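Local structure of ferredoxin-NADP reductase (Neisseria gonorrhoeae, 5UFA) at residues G110-E115 / R228-G233; E115-G120 / Q146-V151; N152-V157 / V188-R193. The protein probably catalyses electron transfer between NADP(H) and ferredoxin through a bound flavin, FAD. All coordinates share one frame; numbering follows the deposited sequence.

Contact 1 of 3, residues G110-E115 / R228-G233; sequences GFLLPE and RFMICG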
loop_
_atom_site.group_PDB
_atom_site.type_symbol
_atom_site.label_atom_id
_atom_site.label_comp_id
_atom_site.label_asym_id
_atom_site.label_seq_id
_atom_site.Cartn_x
_atom_site.Cartn_y
_atom_site.Cartn_z
ATOM N N GLY A 110 9.756 8.496 0.813
ATOM C CA GLY A 110 8.966 7.732 1.760
ATOM C C GLY A 110 9.788 6.870 2.691
ATOM O O GLY A 110 10.872 6.389 2.340
ATOM N N PHE A 111 9.235 6.616 3.876
ATOM C CA PHE A 111 9.967 5.903 4.910
ATOM C C PHE A 111 9.316 4.588 5.314
ATOM O O PHE A 111 9.676 4.033 6.354
ATOM C CB PHE A 111 10.151 6.815 6.124
ATOM C CG PHE A 111 10.773 8.150 5.791
ATOM C CD1 PHE A 111 9.980 9.220 5.381
ATOM C CD2 PHE A 111 12.141 8.347 5.888
ATOM C CE1 PHE A 111 10.544 10.457 5.072
ATOM C CE2 PHE A 111 12.714 9.596 5.586
ATOM C CZ PHE A 111 11.916 10.641 5.179
ATOM N N LEU A 112 8.324 4.101 4.567
ATOM C CA LEU A 112 7.735 2.781 4.825
ATOM C C LEU A 112 8.718 1.695 4.396
ATOM O O LEU A 112 8.631 1.131 3.305
ATOM C CB LEU A 112 6.425 2.629 4.077
ATOM C CG LEU A 112 5.082 2.821 4.765
ATOM C CD1 LEU A 112 3.998 2.210 3.853
ATOM C CD2 LEU A 112 5.056 2.182 6.143
ATOM N N LEU A 113 9.673 1.382 5.266
ATOM C CA LEU A 113 10.780 0.497 4.900
ATOM C C LEU A 113 10.977 -0.577 5.971
ATOM O O LEU A 113 11.651 -0.344 6.990
ATOM C CB LEU A 113 12.043 1.318 4.660
ATOM C CG LEU A 113 11.781 2.505 3.701
ATOM C CD1 LEU A 113 12.735 3.686 3.912
ATOM C CD2 LEU A 113 11.746 2.098 2.215
ATOM N N PRO A 114 10.390 -1.759 5.779
ATOM C CA PRO A 114 10.409 -2.779 6.840
ATOM C C PRO A 114 11.780 -3.328 7.164
ATOM O O PRO A 114 11.965 -3.878 8.260
ATOM C CB PRO A 114 9.482 -3.875 6.293
ATOM C CG PRO A 114 9.328 -3.568 4.834
ATOM C CD PRO A 114 9.472 -2.105 4.680
ATOM N N GLU A 115 12.748 -3.183 6.269
ATOM C CA GLU A 115 14.089 -3.652 6.570
ATOM C C GLU A 115 14.749 -2.829 7.667
ATOM O O GLU A 115 15.776 -3.258 8.209
ATOM C CB GLU A 115 14.948 -3.613 5.314
ATOM C CG GLU A 115 14.727 -4.777 4.413
ATOM C CD GLU A 115 15.195 -4.499 3.010
ATOM O OE1 GLU A 115 16.420 -4.293 2.822
ATOM O OE2 GLU A 115 14.343 -4.491 2.105
ATOM N N ARG A 228 5.803 -7.189 14.022
ATOM C CA ARG A 228 6.186 -5.893 13.476
ATOM C C ARG A 228 5.084 -5.415 12.543
ATOM O O ARG A 228 4.697 -6.141 11.619
ATOM C CB ARG A 228 7.517 -5.998 12.740
ATOM C CG ARG A 228 8.643 -6.477 13.637
ATOM C CD ARG A 228 8.967 -5.504 14.781
ATOM N NE ARG A 228 10.024 -6.041 15.647
ATOM C CZ ARG A 228 9.804 -6.799 16.718
ATOM N NH1 ARG A 228 8.566 -7.095 17.090
ATOM N NH2 ARG A 228 10.827 -7.260 17.426
ATOM N N PHE A 229 4.601 -4.191 12.780
ATOM C CA PHE A 229 3.438 -3.626 12.104
ATOM C C PHE A 229 3.799 -2.513 11.129
ATOM O O PHE A 229 4.553 -1.598 11.470
ATOM C CB PHE A 229 2.442 -3.050 13.112
ATOM C CG PHE A 229 1.629 -4.073 13.799
ATOM C CD1 PHE A 229 0.505 -4.599 13.176
ATOM C CD2 PHE A 229 1.957 -4.505 15.071
ATOM C CE1 PHE A 229 -0.273 -5.570 13.808
ATOM C CE2 PHE A 229 1.177 -5.463 15.718
ATOM C CZ PHE A 229 0.057 -5.990 15.087
ATOM N N MET A 230 3.183 -2.560 9.946
ATOM C CA MET A 230 3.174 -1.466 8.982
ATOM C C MET A 230 1.732 -1.002 8.834
ATOM O O MET A 230 0.822 -1.834 8.737
ATOM C CB MET A 230 3.656 -1.899 7.595
ATOM C CG MET A 230 4.815 -2.869 7.533
ATOM S SD MET A 230 6.381 -2.084 7.846
ATOM C CE MET A 230 6.566 -1.045 6.405
ATOM N N ILE A 231 1.517 0.312 8.775
ATOM C CA ILE A 231 0.175 0.872 8.625
ATOM C C ILE A 231 0.170 1.880 7.492
ATOM O O ILE A 231 0.926 2.856 7.523
ATOM C CB ILE A 231 -0.333 1.553 9.905
ATOM C CG1 ILE A 231 0.046 0.748 11.164
ATOM C CG2 ILE A 231 -1.852 1.736 9.802
ATOM C CD1 ILE A 231 -0.332 1.438 12.471
ATOM N N CYS A 232 -0.727 1.688 6.525
ATOM C CA CYS A 232 -0.870 2.677 5.462
ATOM C C CYS A 232 -2.318 2.760 5.008
ATOM O O CYS A 232 -2.908 1.778 4.549
ATOM C CB CYS A 232 0.034 2.350 4.287
ATOM S SG CYS A 232 -0.144 3.547 2.929
ATOM N N GLY A 233 -2.878 3.949 5.073
ATOM C CA GLY A 233 -4.222 4.098 4.556
ATOM C C GLY A 233 -4.826 5.403 4.994
ATOM O O GLY A 233 -4.118 6.402 5.176
#
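Met230 reaches out from its strand and sets its terminal methyl between Leu112 and Pro114. The CE atom of Met230 lies 3.5 Å from Pro114 CD and 3.6 Å from Leu112 CD2. A doubly bent chain puts it there: CG stands beside the backbone N (chi1 -39°), and bends of the same sense at chi2 and chi3 turn the thioether toward Pro114. Met230 SD is thereby brought against the proline ring, 3.9 Å from Pro114 CB, so both sulfur and methyl pack on this residue and the methionine chain runs across the ring at about a right angle. Leu112 and Met230 instead slide past each other in opposite directions, Leu112 CD2 and Met230 CE meeting as the chains pass. The two leucine methyls divide the work. While CD2 takes the methionine, Leu112 CD1 rests 4.0 Å from Cys232 CB, two residues further along the strand, so that the cysteine makes this contact through its CB.

No hydrogen bond crosses the contact. Leu112 is presented at the centre of an inverse gamma turn, which carries a weak bond from Leu113 N to Phe111 O of 2.9 Å. Phe135 of helix 133-138 and Met262 of strand 261-265 also pack on Met230, adding to a buried apolar cluster. The cluster lies where the connection from the antiparallel sheet of the flavin domain runs over the parallel sheet of the nucleotide domain. With the side chain of Cys232 about 7 Å from FAD, this is the interdomain region typical of the two-domain ferredoxin-NADP reductase fold.

Contact 2 of 3, residues E115-G120 / Q146-V151; sequences ERFPDG and QRFDTV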
loop_
_atom_site.group_PDB
_atom_site.type_symbol
_atom_site.label_atom_id
_atom_site.label_comp_id
_atom_site.label_asym_id
_atom_site.label_seq_id
_atom_site.Cartn_x
_atom_site.Cartn_y
_atom_site.Cartn_z
ATOM N N GLU A 115 12.748 -3.183 6.269
ATOM C CA GLU A 115 14.089 -3.652 6.570
ATOM C C GLU A 115 14.749 -2.829 7.667
ATOM O O GLU A 115 15.776 -3.258 8.209
ATOM C CB GLU A 115 14.948 -3.613 5.314
ATOM C CG GLU A 115 14.727 -4.777 4.413
ATOM C CD GLU A 115 15.195 -4.499 3.010
ATOM O OE1 GLU A 115 16.420 -4.293 2.822
ATOM O OE2 GLU A 115 14.343 -4.491 2.105
ATOM N N ARG A 116 14.199 -1.650 7.991
ATOM C CA ARG A 116 14.710 -0.883 9.123
ATOM C C ARG A 116 14.432 -1.582 10.448
ATOM O O ARG A 116 15.122 -1.305 11.433
ATOM C CB ARG A 116 14.113 0.528 9.141
ATOM C CG ARG A 116 14.382 1.390 7.900
ATOM C CD ARG A 116 13.158 2.294 7.612
ATOM N NE ARG A 116 13.230 3.674 8.111
ATOM C CZ ARG A 116 12.263 4.297 8.799
ATOM N NH1 ARG A 116 11.123 3.674 9.098
ATOM N NH2 ARG A 116 12.438 5.559 9.193
ATOM N N PHE A 117 13.452 -2.487 10.487
ATOM C CA PHE A 117 13.209 -3.280 11.686
ATOM C C PHE A 117 14.409 -4.188 11.929
ATOM O O PHE A 117 14.807 -4.929 11.025
ATOM C CB PHE A 117 11.951 -4.142 11.544
ATOM C CG PHE A 117 10.644 -3.401 11.743
ATOM C CD1 PHE A 117 10.427 -2.606 12.858
ATOM C CD2 PHE A 117 9.620 -3.538 10.817
ATOM C CE1 PHE A 117 9.228 -1.947 13.034
ATOM C CE2 PHE A 117 8.410 -2.904 11.000
ATOM C CZ PHE A 117 8.223 -2.085 12.089
ATOM N N PRO A 118 15.019 -4.148 13.112
ATOM C CA PRO A 118 16.153 -5.055 13.370
ATOM C C PRO A 118 15.782 -6.523 13.259
ATOM O O PRO A 118 16.457 -7.297 12.563
ATOM C CB PRO A 118 16.552 -4.686 14.804
ATOM C CG PRO A 118 16.125 -3.257 14.947
ATOM C CD PRO A 118 14.852 -3.143 14.173
ATOM N N ASP A 119 14.695 -6.914 13.918
ATOM C CA ASP A 119 14.256 -8.298 14.018
ATOM C C ASP A 119 12.727 -8.353 13.967
ATOM O O ASP A 119 12.048 -7.389 13.595
ATOM C CB ASP A 119 14.801 -8.897 15.316
ATOM C CG ASP A 119 14.556 -7.986 16.519
ATOM O OD1 ASP A 119 13.700 -7.078 16.404
ATOM O OD2 ASP A 119 15.218 -8.171 17.574
ATOM N N GLY A 120 12.185 -9.498 14.368
ATOM C CA GLY A 120 10.759 -9.705 14.354
ATOM C C GLY A 120 10.424 -11.008 13.662
ATOM O O GLY A 120 10.986 -11.336 12.612
ATOM N N GLN A 146 12.559 -13.531 3.448
ATOM C CA GLN A 146 13.585 -14.316 4.128
ATOM C C GLN A 146 13.730 -13.941 5.597
ATOM O O GLN A 146 14.078 -14.801 6.407
ATOM C CB GLN A 146 14.949 -14.153 3.455
ATOM C CG GLN A 146 15.046 -14.575 2.002
ATOM C CD GLN A 146 16.450 -14.365 1.456
ATOM O OE1 GLN A 146 17.137 -13.422 1.845
ATOM N NE2 GLN A 146 16.901 -15.272 0.599
ATOM N N ARG A 147 13.483 -12.688 5.975
ATOM C CA ARG A 147 13.782 -12.307 7.345
ATOM C C ARG A 147 12.591 -12.416 8.273
ATOM O O ARG A 147 12.773 -12.308 9.490
ATOM C CB ARG A 147 14.334 -10.887 7.418
ATOM C CG ARG A 147 13.430 -9.856 6.881
ATOM C CD ARG A 147 14.019 -8.527 7.218
ATOM N NE ARG A 147 13.836 -8.218 8.629
ATOM C CZ ARG A 147 14.450 -7.226 9.259
ATOM N NH1 ARG A 147 15.311 -6.450 8.606
ATOM N NH2 ARG A 147 14.206 -7.017 10.547
ATOM N N PHE A 148 11.392 -12.618 7.745
ATOM C CA PHE A 148 10.206 -12.744 8.572
ATOM C C PHE A 148 9.645 -14.147 8.425
ATOM O O PHE A 148 9.554 -14.681 7.313
ATOM C CB PHE A 148 9.174 -11.686 8.213
ATOM C CG PHE A 148 9.602 -10.296 8.597
ATOM C CD1 PHE A 148 9.594 -9.896 9.925
ATOM C CD2 PHE A 148 10.009 -9.379 7.631
ATOM C CE1 PHE A 148 9.997 -8.605 10.288
ATOM C CE2 PHE A 148 10.406 -8.092 7.984
ATOM C CZ PHE A 148 10.404 -7.703 9.313
ATOM N N ASP A 149 9.318 -14.751 9.561
ATOM C CA ASP A 149 8.803 -16.108 9.552
ATOM C C ASP A 149 7.454 -16.156 8.843
ATOM O O ASP A 149 7.167 -17.094 8.094
ATOM C CB ASP A 149 8.723 -16.613 10.994
ATOM C CG ASP A 149 9.227 -18.012 11.143
ATOM O OD1 ASP A 149 8.543 -18.925 10.640
ATOM O OD2 ASP A 149 10.312 -18.197 11.745
ATOM N N THR A 150 6.626 -15.134 9.039
ATOM C CA THR A 150 5.403 -14.984 8.274
ATOM C C THR A 150 5.288 -13.530 7.853
ATOM O O THR A 150 5.766 -12.622 8.538
ATOM C CB THR A 150 4.130 -15.380 9.054
ATOM O OG1 THR A 150 3.872 -14.417 10.083
ATOM C CG2 THR A 150 4.268 -16.760 9.673
ATOM N N VAL A 151 4.632 -13.326 6.720
ATOM C CA VAL A 151 4.338 -12.005 6.185
ATOM C C VAL A 151 2.835 -11.961 5.946
ATOM O O VAL A 151 2.290 -12.831 5.259
ATOM C CB VAL A 151 5.161 -11.732 4.908
ATOM C CG1 VAL A 151 4.714 -10.485 4.165
ATOM C CG2 VAL A 151 6.656 -11.608 5.300
#
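Arg147 pushes its guanidinium into the bend formed by residues 115 to 119, where backbone carbonyls rather than carboxylates meet it. CG starts between the backbone N and the carbonyl carbon (chi1 59°), and a bend at chi3 swings the flat end toward that row of oxygens. Arg147 NH1 makes a weak hydrogen bond to Glu115 O, 3.3 Å long and strongly bent (123° at the hydrogen). Pro118 O, which comes in obliquely, is 3.0 Å from Arg147 NH2. Phe117 O, however, is modelled too close to Arg147 NH2, which makes the exact placing of the guanidinium doubtful, and the spacing to Pro118 O with it. The acids of the loop stay apart: Asp119 OD1 is 5.9 Å from Arg147 NH2 and instead forms a salt bridge with Arg228 NH2.

Next door, Phe148 brings its ring to the same loop. Phe117 CB is 4.5 Å from Phe148 CZ, at the ring's edge, while the Phe117 ring itself leads off toward Arg228 and Met230. Gly120 O meets the Phe148 ring obliquely, 3.4 Å from Phe148 CD1, and the glycine lets the backbone come close to the aromatic.

Arg147 closes helix 142-147 and Phe148 is the first residue to leave helical geometry, so the pair ties the short turn before strand 150-157 to the loop entering strand 122-128, its neighbour in the parallel sheet.

Contact 3 of 3, residues N152-V157 / V188-R193; sequences NLIHSV and VPVTTR. With NAP (NADP nicotinamide-adenine-dinucleotide phosphate), chain E.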
loop_
_atom_site.group_PDB
_atom_site.type_symbol
_atom_site.label_atom_id
_atom_site.label_comp_id
_atom_site.label_asym_id
_atom_site.label_seq_id
_atom_site.Cartn_x
_atom_site.Cartn_y
_atom_site.Cartn_z
ATOM N N ASN A 152 2.161 -10.974 6.538
ATOM C CA ASN A 152 0.702 -10.926 6.577
ATOM C C ASN A 152 0.198 -9.598 6.034
ATOM O O ASN A 152 0.774 -8.541 6.314
ATOM C CB ASN A 152 0.180 -11.122 8.012
ATOM C CG ASN A 152 0.766 -12.353 8.679
ATOM O OD1 ASN A 152 0.189 -13.442 8.635
ATOM N ND2 ASN A 152 1.926 -12.191 9.282
ATOM N N LEU A 153 -0.863 -9.650 5.237
ATOM C CA LEU A 153 -1.418 -8.443 4.648
ATOM C C LEU A 153 -2.912 -8.440 4.906
ATOM O O LEU A 153 -3.631 -9.328 4.422
ATOM C CB LEU A 153 -1.098 -8.339 3.151
ATOM C CG LEU A 153 -1.698 -7.176 2.329
ATOM C CD1 LEU A 153 -1.351 -5.816 2.911
ATOM C CD2 LEU A 153 -1.195 -7.225 0.897
ATOM N N ILE A 154 -3.362 -7.458 5.695
ATOM C CA ILE A 154 -4.773 -7.226 5.991
ATOM C C ILE A 154 -5.213 -5.944 5.290
ATOM O O ILE A 154 -4.668 -4.857 5.543
ATOM C CB ILE A 154 -5.033 -7.171 7.506
ATOM C CG1 ILE A 154 -4.884 -8.569 8.124
ATOM C CG2 ILE A 154 -6.413 -6.607 7.796
ATOM C CD1 ILE A 154 -3.600 -8.825 8.808
ATOM N N HIS A 155 -6.204 -6.081 4.408
ATOM C CA HIS A 155 -6.662 -5.023 3.512
ATOM C C HIS A 155 -8.127 -4.717 3.795
ATOM O O HIS A 155 -8.981 -5.595 3.635
ATOM C CB HIS A 155 -6.502 -5.461 2.057
ATOM C CG HIS A 155 -6.793 -4.379 1.064
ATOM N ND1 HIS A 155 -7.281 -4.637 -0.198
ATOM C CD2 HIS A 155 -6.644 -3.033 1.147
ATOM C CE1 HIS A 155 -7.421 -3.497 -0.848
ATOM N NE2 HIS A 155 -7.042 -2.508 -0.054
ATOM N N SER A 156 -8.427 -3.478 4.183
ATOM C CA SER A 156 -9.793 -3.088 4.535
ATOM C C SER A 156 -10.381 -2.218 3.431
ATOM O O SER A 156 -9.812 -1.173 3.087
ATOM C CB SER A 156 -9.842 -2.339 5.866
ATOM O OG SER A 156 -11.185 -1.998 6.192
ATOM N N VAL A 157 -11.519 -2.654 2.886
ATOM C CA VAL A 157 -12.313 -1.880 1.939
ATOM C C VAL A 157 -13.778 -2.022 2.336
ATOM O O VAL A 157 -14.146 -2.884 3.137
ATOM C CB VAL A 157 -12.111 -2.350 0.482
ATOM C CG1 VAL A 157 -10.668 -2.190 0.054
ATOM C CG2 VAL A 157 -12.557 -3.788 0.360
ATOM N N VAL A 188 -5.633 -11.480 4.386
ATOM C CA VAL A 188 -6.941 -11.404 5.036
ATOM C C VAL A 188 -7.692 -10.181 4.515
ATOM O O VAL A 188 -7.341 -9.041 4.861
ATOM C CB VAL A 188 -6.819 -11.349 6.569
ATOM C CG1 VAL A 188 -8.208 -11.187 7.217
ATOM C CG2 VAL A 188 -6.105 -12.611 7.101
ATOM N N PRO A 189 -8.698 -10.358 3.659
ATOM C CA PRO A 189 -9.547 -9.225 3.282
ATOM C C PRO A 189 -10.535 -8.871 4.380
ATOM O O PRO A 189 -11.107 -9.741 5.044
ATOM C CB PRO A 189 -10.267 -9.726 2.025
ATOM C CG PRO A 189 -10.314 -11.207 2.196
ATOM C CD PRO A 189 -9.016 -11.569 2.887
ATOM N N VAL A 190 -10.727 -7.570 4.554
ATOM C CA VAL A 190 -11.711 -6.998 5.459
ATOM C C VAL A 190 -12.637 -6.145 4.615
ATOM O O VAL A 190 -12.179 -5.214 3.937
ATOM C CB VAL A 190 -11.057 -6.146 6.556
ATOM C CG1 VAL A 190 -12.116 -5.500 7.445
ATOM C CG2 VAL A 190 -10.050 -6.962 7.366
ATOM N N THR A 191 -13.928 -6.478 4.626
ATOM C CA THR A 191 -14.959 -5.669 3.978
ATOM C C THR A 191 -15.880 -5.124 5.062
ATOM O O THR A 191 -16.511 -5.894 5.791
ATOM C CB THR A 191 -15.739 -6.457 2.917
ATOM O OG1 THR A 191 -16.268 -7.663 3.472
ATOM C CG2 THR A 191 -14.847 -6.785 1.731
ATOM N N THR A 192 -15.946 -3.799 5.171
ATOM C CA THR A 192 -16.571 -3.155 6.322
ATOM C C THR A 192 -18.067 -2.920 6.173
ATOM O O THR A 192 -18.742 -2.715 7.193
ATOM C CB THR A 192 -15.892 -1.819 6.601
ATOM O OG1 THR A 192 -15.826 -1.061 5.383
ATOM C CG2 THR A 192 -14.473 -2.082 7.093
ATOM N N ARG A 193 -18.597 -2.916 4.940
ATOM C CA ARG A 193 -20.008 -2.641 4.690
ATOM C C ARG A 193 -20.750 -3.754 3.972
ATOM O O ARG A 193 -21.913 -3.551 3.602
ATOM C CB ARG A 193 -20.152 -1.348 3.896
ATOM C CG ARG A 193 -19.550 -0.221 4.629
ATOM C CD ARG A 193 -19.799 1.108 3.999
ATOM N NE ARG A 193 -19.496 2.115 4.990
ATOM C CZ ARG A 193 -19.281 3.387 4.726
ATOM N NH1 ARG A 193 -19.195 3.797 3.474
ATOM N NH2 ARG A 193 -19.040 4.220 5.717
HETATM P PA NAP E . -11.924 4.951 2.692
HETATM O O1A NAP E . -10.736 5.327 3.476
HETATM O O2A NAP E . -13.105 5.909 2.978
HETATM O O5B NAP E . -12.388 3.428 3.029
HETATM C C5B NAP E . -11.484 2.318 2.887
HETATM C C4B NAP E . -11.563 1.521 4.163
HETATM O O4B NAP E . -11.071 2.301 5.283
HETATM C C3B NAP E . -12.964 1.059 4.568
HETATM O O3B NAP E . -12.861 -0.274 5.055
HETATM C C2B NAP E . -13.297 1.995 5.730
HETATM O O2B NAP E . -14.294 1.528 6.663
HETATM C C1B NAP E . -11.931 2.084 6.383
HETATM N N9A NAP E . -11.816 3.176 7.340
HETATM C C8A NAP E . -12.223 4.472 7.169
HETATM N N7A NAP E . -12.023 5.241 8.213
HETATM C C5A NAP E . -11.451 4.386 9.143
HETATM C C6A NAP E . -11.054 4.571 10.480
HETATM N N6A NAP E . -11.166 5.727 11.136
HETATM N N1A NAP E . -10.570 3.500 11.146
HETATM C C2A NAP E . -10.499 2.326 10.510
HETATM N N3A NAP E . -10.844 2.032 9.252
HETATM C C4A NAP E . -11.316 3.110 8.619
HETATM O O3 NAP E . -11.534 5.018 1.154
HETATM P PN NAP E . -12.366 4.661 -0.159
HETATM O O1N NAP E . -11.459 4.164 -1.218
HETATM O O2N NAP E . -13.512 3.816 0.243
HETATM O O5D NAP E . -12.825 6.126 -0.579
HETATM C C5D NAP E . -13.344 6.417 -1.894
HETATM C C4D NAP E . -14.039 7.759 -1.877
HETATM O O4D NAP E . -15.273 7.673 -1.124
HETATM C C3D NAP E . -13.251 8.905 -1.240
HETATM O O3D NAP E . -13.615 10.132 -1.854
HETATM C C2D NAP E . -13.770 8.902 0.193
HETATM O O2D NAP E . -13.540 10.131 0.875
HETATM C C1D NAP E . -15.245 8.595 -0.061
HETATM N N1N NAP E . -15.937 7.960 1.142
HETATM C C2N NAP E . -15.906 6.617 1.163
HETATM C C3N NAP E . -16.460 5.930 2.225
HETATM C C7N NAP E . -16.336 4.440 2.304
HETATM O O7N NAP E . -16.877 3.841 3.222
HETATM N N7N NAP E . -15.649 3.822 1.354
HETATM C C4N NAP E . -17.062 6.654 3.246
HETATM C C5N NAP E . -17.080 8.037 3.195
HETATM C C6N NAP E . -16.509 8.680 2.127
HETATM P P2B NAP E . -15.845 1.978 6.472
HETATM O O1X NAP E . -16.338 1.387 5.188
HETATM O O2X NAP E . -16.537 1.474 7.746
HETATM O O3X NAP E . -15.911 3.510 6.428
#
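Ile154 and Val188, His155 and Pro189, Ser156 and Val190, and Val157 and Thr191 face one another as successive parallel pairs, on strands whose axes are 4.7 Å apart and turned by 17°. Five backbone hydrogen bonds join them. Val188 N and Val190 N donate to Leu153 O and His155 O; in return, His155 N and Val157 N donate to Val188 O and Val190 O. The last bond, Thr192 N to Val157 O, carries the pairing just past the end of strand 184-191. CA-H...O contacts fill in between, the shortest running 3.0 Å from Thr191 CA to Val157 O.

Apolar packing is shared out from Ile154. Its CG1 lies 3.7 Å from Val188 CB, the two side chains side by side and pointing the same way, whereas the other branch, CG2, reaches Val190 CG2 at 3.7 Å. On the face of His155 and Pro189, the Val157 and Thr191 side chains cross at a slant, their CG2 methyls touching.

Polar contacts gather at the C-terminal ends, around NADP. Ser156 OG, held anti to its backbone N (chi1 -179°), is hydrogen-bonded to the ribose hydroxyl O3B at 2.7 Å. That hydroxyl, O3B, donates to Thr192 OG1 at 3.1 Å, and Thr192 OG1 in turn donates to phosphate oxygen O1X at 2.5 Å. The threonine oxygen thus links sugar and phosphate. Ser158, Arg204 and Asn234 bind the nucleotide too. Binding a dinucleotide at the C-terminal edge of a parallel sheet is typical of Rossmann-like folds, and the grip on the 2'-phosphate is consistent with use of NADP(H).

How the contacts relate
All three contacts reach the six-stranded parallel sheet of the nucleotide-binding domain. Contacts 1 and 2 are neighbours, centres about 12 Å apart; they share Glu115 and touch through Arg228, so the incoming loop is held to strand 227-233 along its length. Contact 3 lies further off, about 17 Å from contact 1 and about 22 Å from contact 2, centre to centre, although it continues strand 150-157 directly from residue 151. Along the chain, contacts 2 and 3 follow in series inside the long loop closed by contact 1. Together they lead from the flavin-domain connection, across the sheet, to the NADP site.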